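Local coordinates for protein transcriptional regulator (LacI family) (Clostridium acetobutylicum ATCC 824, PDB 3G85) that probably acts as a LacI-family transcription factor that binds cis-regulatory DNA, here represented by its periplasmic-binding-protein-like part, at residues 104-110 with 266-272; 29-33 with 242-246. Residues are numbered along the deposited sequence.

Contact 1: residues 104-110 with 266-272; sequences YSSVNVD and NPTSILF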
ATOM      1  N   TYR A 104       2.397  15.274  13.080  1.00 25.97           N
ATOM      2  CA  TYR A 104       3.159  15.328  11.856  1.00 24.73           C
ATOM      3  C   TYR A 104       2.242  15.425  10.653  1.00 23.57           C
ATOM      4  O   TYR A 104       1.143  14.864  10.649  1.00 24.31           O
ATOM      5  CB  TYR A 104       4.037  14.053  11.735  1.00 25.76           C
ATOM      6  CG  TYR A 104       5.104  13.971  12.802  1.00 24.65           C
ATOM      7  CD1 TYR A 104       6.290  14.683  12.674  1.00 28.11           C
ATOM      8  CD2 TYR A 104       4.908  13.203  13.961  1.00 25.98           C
ATOM      9  CE1 TYR A 104       7.282  14.613  13.665  1.00 25.59           C
ATOM     10  CE2 TYR A 104       5.875  13.147  14.966  1.00 28.52           C
ATOM     11  CZ  TYR A 104       7.060  13.854  14.798  1.00 25.36           C
ATOM     12  OH  TYR A 104       8.055  13.831  15.757  1.00 31.24           O
ATOM     13  N   SER A 105       2.711  16.130   9.624  1.00 23.27           N
ATOM     14  CA  SER A 105       2.061  16.146   8.311  1.00 21.90           C
ATOM     15  C   SER A 105       2.173  14.754   7.653  1.00 21.99           C
ATOM     16  O   SER A 105       3.088  13.925   7.967  1.00 20.44           O
ATOM     17  CB  SER A 105       2.660  17.253   7.429  1.00 22.34           C
ATOM     18  OG  SER A 105       2.481  18.562   8.028  1.00 21.97           O
ATOM     19  N   SER A 106       1.236  14.466   6.768  1.00 20.88           N
ATOM     20  CA  SER A 106       1.146  13.136   6.201  1.00 21.23           C
ATOM     21  C   SER A 106       0.538  13.173   4.812  1.00 20.93           C
ATOM     22  O   SER A 106      -0.226  14.094   4.467  1.00 19.89           O
ATOM     23  CB  SER A 106       0.340  12.191   7.117  1.00 22.06           C
ATOM     24  OG  SER A 106      -1.011  12.640   7.275  1.00 20.52           O
ATOM     25  N   VAL A 107       0.901  12.166   4.005  1.00 20.25           N
ATOM     26  CA  VAL A 107       0.260  11.920   2.719  1.00 20.44           C
ATOM     27  C   VAL A 107      -0.273  10.472   2.789  1.00 20.45           C
ATOM     28  O   VAL A 107       0.516   9.521   2.960  1.00 20.21           O
ATOM     29  CB  VAL A 107       1.273  12.138   1.531  1.00 20.88           C
ATOM     30  CG1 VAL A 107       0.685  11.795   0.200  1.00 20.22           C
ATOM     31  CG2 VAL A 107       1.757  13.604   1.466  1.00 20.69           C
ATOM     32  N   ASN A 108      -1.585  10.319   2.701  1.00 19.16           N
ATOM     33  CA  ASN A 108      -2.256   9.047   2.999  1.00 20.51           C
ATOM     34  C   ASN A 108      -3.221   8.687   1.903  1.00 19.77           C
ATOM     35  O   ASN A 108      -3.485   9.493   1.013  1.00 20.78           O
ATOM     36  CB  ASN A 108      -3.049   9.113   4.313  1.00 20.61           C
ATOM     37  CG  ASN A 108      -2.251   9.695   5.488  1.00 25.63           C
ATOM     38  OD1 ASN A 108      -2.807  10.442   6.299  1.00 34.99           O
ATOM     39  ND2 ASN A 108      -0.988   9.393   5.582  1.00 23.37           N
ATOM     40  N   VAL A 109      -3.724   7.457   1.932  1.00 20.33           N
ATOM     41  CA  VAL A 109      -4.759   7.078   0.985  1.00 20.35           C
ATOM     42  C   VAL A 109      -5.956   6.642   1.825  1.00 21.39           C
ATOM     43  O   VAL A 109      -5.805   6.252   2.983  1.00 21.86           O
ATOM     44  CB  VAL A 109      -4.244   6.015  -0.040  1.00 20.97           C
ATOM     45  CG1 VAL A 109      -3.970   4.679   0.692  1.00 20.09           C
ATOM     46  CG2 VAL A 109      -5.222   5.840  -1.241  1.00 20.87           C
ATOM     47  N   ASP A 110      -7.169   6.742   1.294  1.00 21.34           N
ATOM     48  CA  ASP A 110      -8.324   6.285   2.105  1.00 22.24           C
ATOM     49  C   ASP A 110      -8.471   4.775   2.042  1.00 22.10           C
ATOM     50  O   ASP A 110      -9.117   4.230   1.149  1.00 21.35           O
ATOM     51  CB  ASP A 110      -9.632   6.969   1.726  1.00 23.87           C
ATOM     52  CG  ASP A 110     -10.716   6.792   2.836  1.00 27.31           C
ATOM     53  OD1 ASP A 110     -10.748   5.743   3.527  1.00 27.14           O
ATOM     54  OD2 ASP A 110     -11.540   7.709   3.026  1.00 31.66           O
ATOM     55  N   ASN A 266       2.317  22.018  10.582  1.00 23.27           N
ATOM     56  CA  ASN A 266       1.987  20.642  10.907  1.00 23.44           C
ATOM     57  C   ASN A 266       0.848  20.572  11.896  1.00 24.22           C
ATOM     58  O   ASN A 266       0.820  21.371  12.832  1.00 25.14           O
ATOM     59  CB  ASN A 266       3.224  19.961  11.513  1.00 24.24           C
ATOM     60  CG  ASN A 266       4.382  19.954  10.572  1.00 23.98           C
ATOM     61  OD1 ASN A 266       4.319  19.396   9.461  1.00 23.74           O
ATOM     62  ND2 ASN A 266       5.462  20.577  10.989  1.00 25.47           N
ATOM     63  N   PRO A 267      -0.102  19.622  11.722  1.00 23.53           N
ATOM     64  CA  PRO A 267      -0.236  18.625  10.643  1.00 24.64           C
ATOM     65  C   PRO A 267      -1.058  19.107   9.442  1.00 24.32           C
ATOM     66  O   PRO A 267      -2.181  19.587   9.594  1.00 25.25           O
ATOM     67  CB  PRO A 267      -0.962  17.475  11.338  1.00 23.73           C
ATOM     68  CG  PRO A 267      -1.901  18.177  12.323  1.00 25.01           C
ATOM     69  CD  PRO A 267      -1.171  19.463  12.729  1.00 24.15           C
ATOM     70  N   THR A 268      -0.466  19.007   8.264  1.00 22.95           N
ATOM     71  CA  THR A 268      -1.183  19.083   7.012  1.00 22.62           C
ATOM     72  C   THR A 268      -1.343  17.637   6.507  1.00 22.24           C
ATOM     73  O   THR A 268      -0.381  16.864   6.489  1.00 20.88           O
ATOM     74  CB  THR A 268      -0.410  19.981   6.025  1.00 23.05           C
ATOM     75  OG1 THR A 268      -0.555  21.357   6.447  1.00 20.83           O
ATOM     76  CG2 THR A 268      -0.935  19.812   4.590  1.00 21.47           C
ATOM     77  N   SER A 269      -2.558  17.265   6.124  1.00 21.10           N
ATOM     78  CA  SER A 269      -2.880  15.870   5.863  1.00 22.40           C
ATOM     79  C   SER A 269      -3.562  15.817   4.505  1.00 22.15           C
ATOM     80  O   SER A 269      -4.683  16.306   4.356  1.00 21.85           O
ATOM     81  CB  SER A 269      -3.802  15.309   6.961  1.00 23.68           C
ATOM     82  OG  SER A 269      -3.232  15.592   8.240  1.00 27.33           O
ATOM     83  N   ILE A 270      -2.851  15.274   3.520  1.00 20.66           N
ATOM     84  CA  ILE A 270      -3.401  15.057   2.187  1.00 20.85           C
ATOM     85  C   ILE A 270      -3.922  13.632   2.096  1.00 21.15           C
ATOM     86  O   ILE A 270      -3.191  12.661   2.383  1.00 22.07           O
ATOM     87  CB  ILE A 270      -2.354  15.260   1.068  1.00 20.39           C
ATOM     88  CG1 ILE A 270      -1.578  16.572   1.265  1.00 21.79           C
ATOM     89  CG2 ILE A 270      -3.034  15.223  -0.308  1.00 19.94           C
ATOM     90  CD1 ILE A 270      -2.472  17.794   1.586  1.00 21.07           C
ATOM     91  N   LEU A 271      -5.172  13.508   1.675  1.00 20.19           N
ATOM     92  CA  LEU A 271      -5.797  12.232   1.562  1.00 19.94           C
ATOM     93  C   LEU A 271      -6.100  11.903   0.090  1.00 21.13           C
ATOM     94  O   LEU A 271      -6.913  12.572  -0.525  1.00 21.08           O
ATOM     95  CB  LEU A 271      -7.081  12.209   2.406  1.00 20.63           C
ATOM     96  CG  LEU A 271      -7.727  10.837   2.586  1.00 18.93           C
ATOM     97  CD1 LEU A 271      -6.802   9.762   3.281  1.00 22.52           C
ATOM     98  CD2 LEU A 271      -9.075  10.957   3.340  1.00 21.04           C
ATOM     99  N   PHE A 272      -5.430  10.882  -0.450  1.00 19.91           N
ATOM    100  CA  PHE A 272      -5.651  10.466  -1.830  1.00 21.16           C
ATOM    101  C   PHE A 272      -6.784   9.496  -1.942  1.00 21.43           C
ATOM    102  O   PHE A 272      -7.099   8.751  -0.979  1.00 22.63           O
ATOM    103  CB  PHE A 272      -4.405   9.792  -2.437  1.00 20.19           C
ATOM    104  CG  PHE A 272      -3.371  10.765  -2.908  1.00 22.54           C
ATOM    105  CD1 PHE A 272      -3.139  10.933  -4.272  1.00 24.99           C
ATOM    106  CD2 PHE A 272      -2.668  11.557  -1.983  1.00 21.54           C
ATOM    107  CE1 PHE A 272      -2.185  11.842  -4.715  1.00 25.63           C
ATOM    108  CE2 PHE A 272      -1.716  12.465  -2.407  1.00 21.90           C
ATOM    109  CZ  PHE A 272      -1.483  12.618  -3.768  1.00 23.61           C
TER
HETATM  110  O   HOH W   1      -1.173  14.229   9.431  1.00 26.26           O
HETATM  111  O   HOH W   2       5.525  16.987   9.933  1.00 25.85           O

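Contact 2: residues 29-33 with 242-246; sequences RFLRG and DIPIE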
ATOM      1  N   ARG A  29       8.172   2.459  -7.315  1.00 20.93           N
ATOM      2  CA  ARG A  29       7.132   3.475  -7.503  1.00 21.20           C
ATOM      3  C   ARG A  29       7.469   4.758  -6.784  1.00 20.42           C
ATOM      4  O   ARG A  29       7.154   5.864  -7.249  1.00 20.24           O
ATOM      5  CB  ARG A  29       5.796   2.936  -6.978  1.00 20.04           C
ATOM      6  CG  ARG A  29       5.357   1.637  -7.737  1.00 21.36           C
ATOM      7  CD  ARG A  29       3.940   1.278  -7.332  1.00 21.37           C
ATOM      8  NE  ARG A  29       2.980   2.223  -7.900  1.00 21.17           N
ATOM      9  CZ  ARG A  29       1.660   2.111  -7.750  1.00 20.34           C
ATOM     10  NH1 ARG A  29       1.175   1.130  -6.994  1.00 21.15           N
ATOM     11  NH2 ARG A  29       0.848   3.001  -8.301  1.00 17.17           N
ATOM     12  N   PHE A  30       8.054   4.605  -5.613  1.00 21.01           N
ATOM     13  CA  PHE A  30       8.504   5.770  -4.862  1.00 22.24           C
ATOM     14  C   PHE A  30       9.595   6.512  -5.630  1.00 23.15           C
ATOM     15  O   PHE A  30       9.546   7.738  -5.793  1.00 24.48           O
ATOM     16  CB  PHE A  30       9.068   5.311  -3.539  1.00 22.83           C
ATOM     17  CG  PHE A  30       8.060   5.222  -2.466  1.00 22.27           C
ATOM     18  CD1 PHE A  30       7.873   6.296  -1.602  1.00 21.83           C
ATOM     19  CD2 PHE A  30       7.310   4.055  -2.303  1.00 20.99           C
ATOM     20  CE1 PHE A  30       6.935   6.223  -0.536  1.00 23.84           C
ATOM     21  CE2 PHE A  30       6.361   3.958  -1.235  1.00 24.64           C
ATOM     22  CZ  PHE A  30       6.172   5.068  -0.367  1.00 23.37           C
ATOM     23  N   LEU A  31      10.591   5.763  -6.073  1.00 24.19           N
ATOM     24  CA  LEU A  31      11.670   6.337  -6.880  1.00 25.27           C
ATOM     25  C   LEU A  31      11.101   6.967  -8.158  1.00 24.79           C
ATOM     26  O   LEU A  31      11.443   8.094  -8.499  1.00 25.19           O
ATOM     27  CB  LEU A  31      12.724   5.262  -7.186  1.00 25.54           C
ATOM     28  CG  LEU A  31      13.983   5.753  -7.910  1.00 27.79           C
ATOM     29  CD1 LEU A  31      14.624   6.841  -7.054  1.00 27.04           C
ATOM     30  CD2 LEU A  31      14.960   4.612  -8.186  1.00 26.50           C
ATOM     31  N   ARG A  32      10.220   6.252  -8.856  1.00 25.22           N
ATOM     32  CA  ARG A  32       9.633   6.805 -10.078  1.00 26.13           C
ATOM     33  C   ARG A  32       8.919   8.099  -9.775  1.00 26.33           C
ATOM     34  O   ARG A  32       9.107   9.083 -10.487  1.00 26.62           O
ATOM     35  CB  ARG A  32       8.662   5.839 -10.751  1.00 25.51           C
ATOM     36  CG  ARG A  32       8.267   6.314 -12.129  1.00 30.42           C
ATOM     37  CD  ARG A  32       7.166   5.485 -12.778  1.00 34.12           C
ATOM     38  NE  ARG A  32       7.378   4.042 -12.675  1.00 38.05           N
ATOM     39  CZ  ARG A  32       8.108   3.296 -13.499  1.00 43.90           C
ATOM     40  NH1 ARG A  32       8.773   3.852 -14.528  1.00 46.03           N
ATOM     41  NH2 ARG A  32       8.190   1.977 -13.270  1.00 44.72           N
ATOM     42  N   GLY A  33       8.104   8.112  -8.712  1.00 26.63           N
ATOM     43  CA  GLY A  33       7.357   9.317  -8.354  1.00 26.88           C
ATOM     44  C   GLY A  33       8.276  10.469  -7.973  1.00 28.24           C
ATOM     45  O   GLY A  33       8.017  11.632  -8.353  1.00 29.13           O
ATOM     46  N   ASP A 242      -5.803   0.735  -6.635  1.00 21.44           N
ATOM     47  CA  ASP A 242      -4.378   1.061  -6.637  1.00 20.73           C
ATOM     48  C   ASP A 242      -4.041   2.030  -5.542  1.00 20.60           C
ATOM     49  O   ASP A 242      -4.794   2.980  -5.274  1.00 20.47           O
ATOM     50  CB  ASP A 242      -3.961   1.654  -7.998  1.00 21.65           C
ATOM     51  CG  ASP A 242      -2.460   1.784  -8.150  1.00 22.13           C
ATOM     52  OD1 ASP A 242      -1.729   0.817  -7.833  1.00 21.56           O
ATOM     53  OD2 ASP A 242      -1.993   2.863  -8.609  1.00 24.08           O
ATOM     54  N   ILE A 243      -2.914   1.787  -4.892  1.00 19.90           N
ATOM     55  CA  ILE A 243      -2.343   2.800  -4.008  1.00 19.93           C
ATOM     56  C   ILE A 243      -1.496   3.688  -4.944  1.00 19.08           C
ATOM     57  O   ILE A 243      -0.524   3.216  -5.463  1.00 18.03           O
ATOM     58  CB  ILE A 243      -1.421   2.200  -2.976  1.00 20.84           C
ATOM     59  CG1 ILE A 243      -2.131   1.133  -2.151  1.00 19.75           C
ATOM     60  CG2 ILE A 243      -0.936   3.299  -2.015  1.00 19.50           C
ATOM     61  CD1 ILE A 243      -1.227   0.518  -1.059  1.00 22.49           C
ATOM     62  N   PRO A 244      -1.868   4.968  -5.122  1.00 18.77           N
ATOM     63  CA  PRO A 244      -1.223   5.875  -6.104  1.00 19.33           C
ATOM     64  C   PRO A 244       0.127   6.409  -5.603  1.00 19.21           C
ATOM     65  O   PRO A 244       0.311   7.619  -5.354  1.00 18.16           O
ATOM     66  CB  PRO A 244      -2.284   6.960  -6.332  1.00 18.26           C
ATOM     67  CG  PRO A 244      -3.031   7.032  -4.938  1.00 18.81           C
ATOM     68  CD  PRO A 244      -2.964   5.613  -4.360  1.00 19.31           C
ATOM     69  N   ILE A 245       1.084   5.492  -5.478  1.00 18.13           N
ATOM     70  CA  ILE A 245       2.321   5.770  -4.792  1.00 17.65           C
ATOM     71  C   ILE A 245       3.128   6.836  -5.510  1.00 19.03           C
ATOM     72  O   ILE A 245       3.721   7.700  -4.846  1.00 17.15           O
ATOM     73  CB  ILE A 245       3.150   4.502  -4.582  1.00 19.26           C
ATOM     74  CG1 ILE A 245       2.452   3.613  -3.519  1.00 19.75           C
ATOM     75  CG2 ILE A 245       4.580   4.849  -4.124  1.00 18.88           C
ATOM     76  CD1 ILE A 245       2.812   2.097  -3.652  1.00 22.46           C
ATOM     77  N   GLU A 246       3.171   6.782  -6.848  1.00 18.95           N
ATOM     78  CA  GLU A 246       3.946   7.801  -7.581  1.00 20.56           C
ATOM     79  C   GLU A 246       3.482   9.228  -7.252  1.00 21.31           C
ATOM     80  O   GLU A 246       4.321  10.059  -6.877  1.00 21.28           O
ATOM     81  CB  GLU A 246       3.996   7.557  -9.102  1.00 19.61           C
ATOM     82  CG  GLU A 246       4.629   6.199  -9.456  1.00 21.99           C
ATOM     83  CD  GLU A 246       3.650   5.046  -9.444  1.00 22.22           C
ATOM     84  OE1 GLU A 246       2.494   5.200  -9.005  1.00 23.11           O
ATOM     85  OE2 GLU A 246       4.066   3.958  -9.861  1.00 24.68           O
TER
HETATM   86  O   HOH W   3       5.125  12.371  -8.925  1.00 33.79           O

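Contact 1: residues 104-110 with 266-272
Five backbone hydrogen bonds between 104-110 and 266-272 pair their strands in parallel, the axes 21° apart. Ser-106 N donates to Thr-268 O (2.9 Å) and Ser-106 O accepts from Ile-270 N (3.0 Å); Asn-108 N donates to Ile-270 O (2.9 Å) and Asn-108 O accepts from Phe-272 N (2.8 Å). Asp-110 N closes the ladder on Phe-272 O (3.0 Å), while the Asp-110 carboxylate caps the next helix and meets Lys-113. Where the pairing starts, a small hydroxyl does the work of the backbone: Ser-105 OG accepts from Thr-268 N (3.0 Å) and donates to Asn-266 OD1 at a very short 2.5 Å, just before the cis peptide of Pro-267. Water 1 joins Tyr-104 O, Ser-106 OG and Ser-269 OG, each at 2.7 Å. On the face carrying Val-107, Val-109, Ile-270 and Phe-272, beta-branched valines suit the extended chain, and Val-107 CG1 lies 3.6 Å from Phe-272 CE2. On the other, Leu-271 CD1 packs 3.9 Å from Asn-108 CB. The Val-107 face lies against helix 245-260, through Leu-255, Met-248 and Thr-251, while 105-109 also pairs with 94-97, leaving 269-272 outermost, within this chain, in the parallel sheet.

Contact 2: residues 29-33 with 242-246
In this bilobed periplasmic-binding-protein-like fold, helix 27-40 of one lobe meets a crossover from the other. Segment 29-33 is regular helix, with Gly-33 N bonded to Arg-29 O (2.8 Å); segment 242-246 leaves a strand, bends through an inverse gamma turn centred on Pro-244, whose ring suits the turn, and enters helix 245-260. Gly-33 and Glu-246 have CA atoms only 3.8 Å apart, and a CB on Gly-33 would clash with Glu-246 O. Arg-29, long and multiply donating, links two acids in a salt-bridge network: NE reaches Glu-246 OE2 and NH2 reaches Glu-246 OE1 (both 2.8 Å), while NH1 meets Asp-242 OD1 at 3.0 Å. Asp-242 also pairs with Arg-228; Arg-32 turns to Asp-227. Beside these charges, branched Ile-245 fills the space between Arg-29 and Phe-30, an aromatic that also meets Trp-18 and Phe-97. The Ile-245 methyl makes a CH-pi contact, CG2 lying 3.7 Å from the centroid of the Phe-30 ring, over the face.

In the fold
From the N terminus, the chain builds the first lobe, with helix 27-40 and then strand 105-109, before it crosses at about Asp-110 into the second lobe, which begins with helix 111-124 and holds the mixed sheet. After strand 239-242 it returns: 242-246 closes on 29-33 in contact 2, a loop of 208 residues, and helix 245-260 leads into strand 269-272, which closes on 104-110 in contact 1 across 155 residues. The two loops cross rather than nest. Thus a late portion of the chain adds a helix and an edge strand to the N-terminal lobe. The contacts, with centres about 16 Å apart, touch directly where Val-109 CG2 packs 3.9 Å from Pro-244 CD.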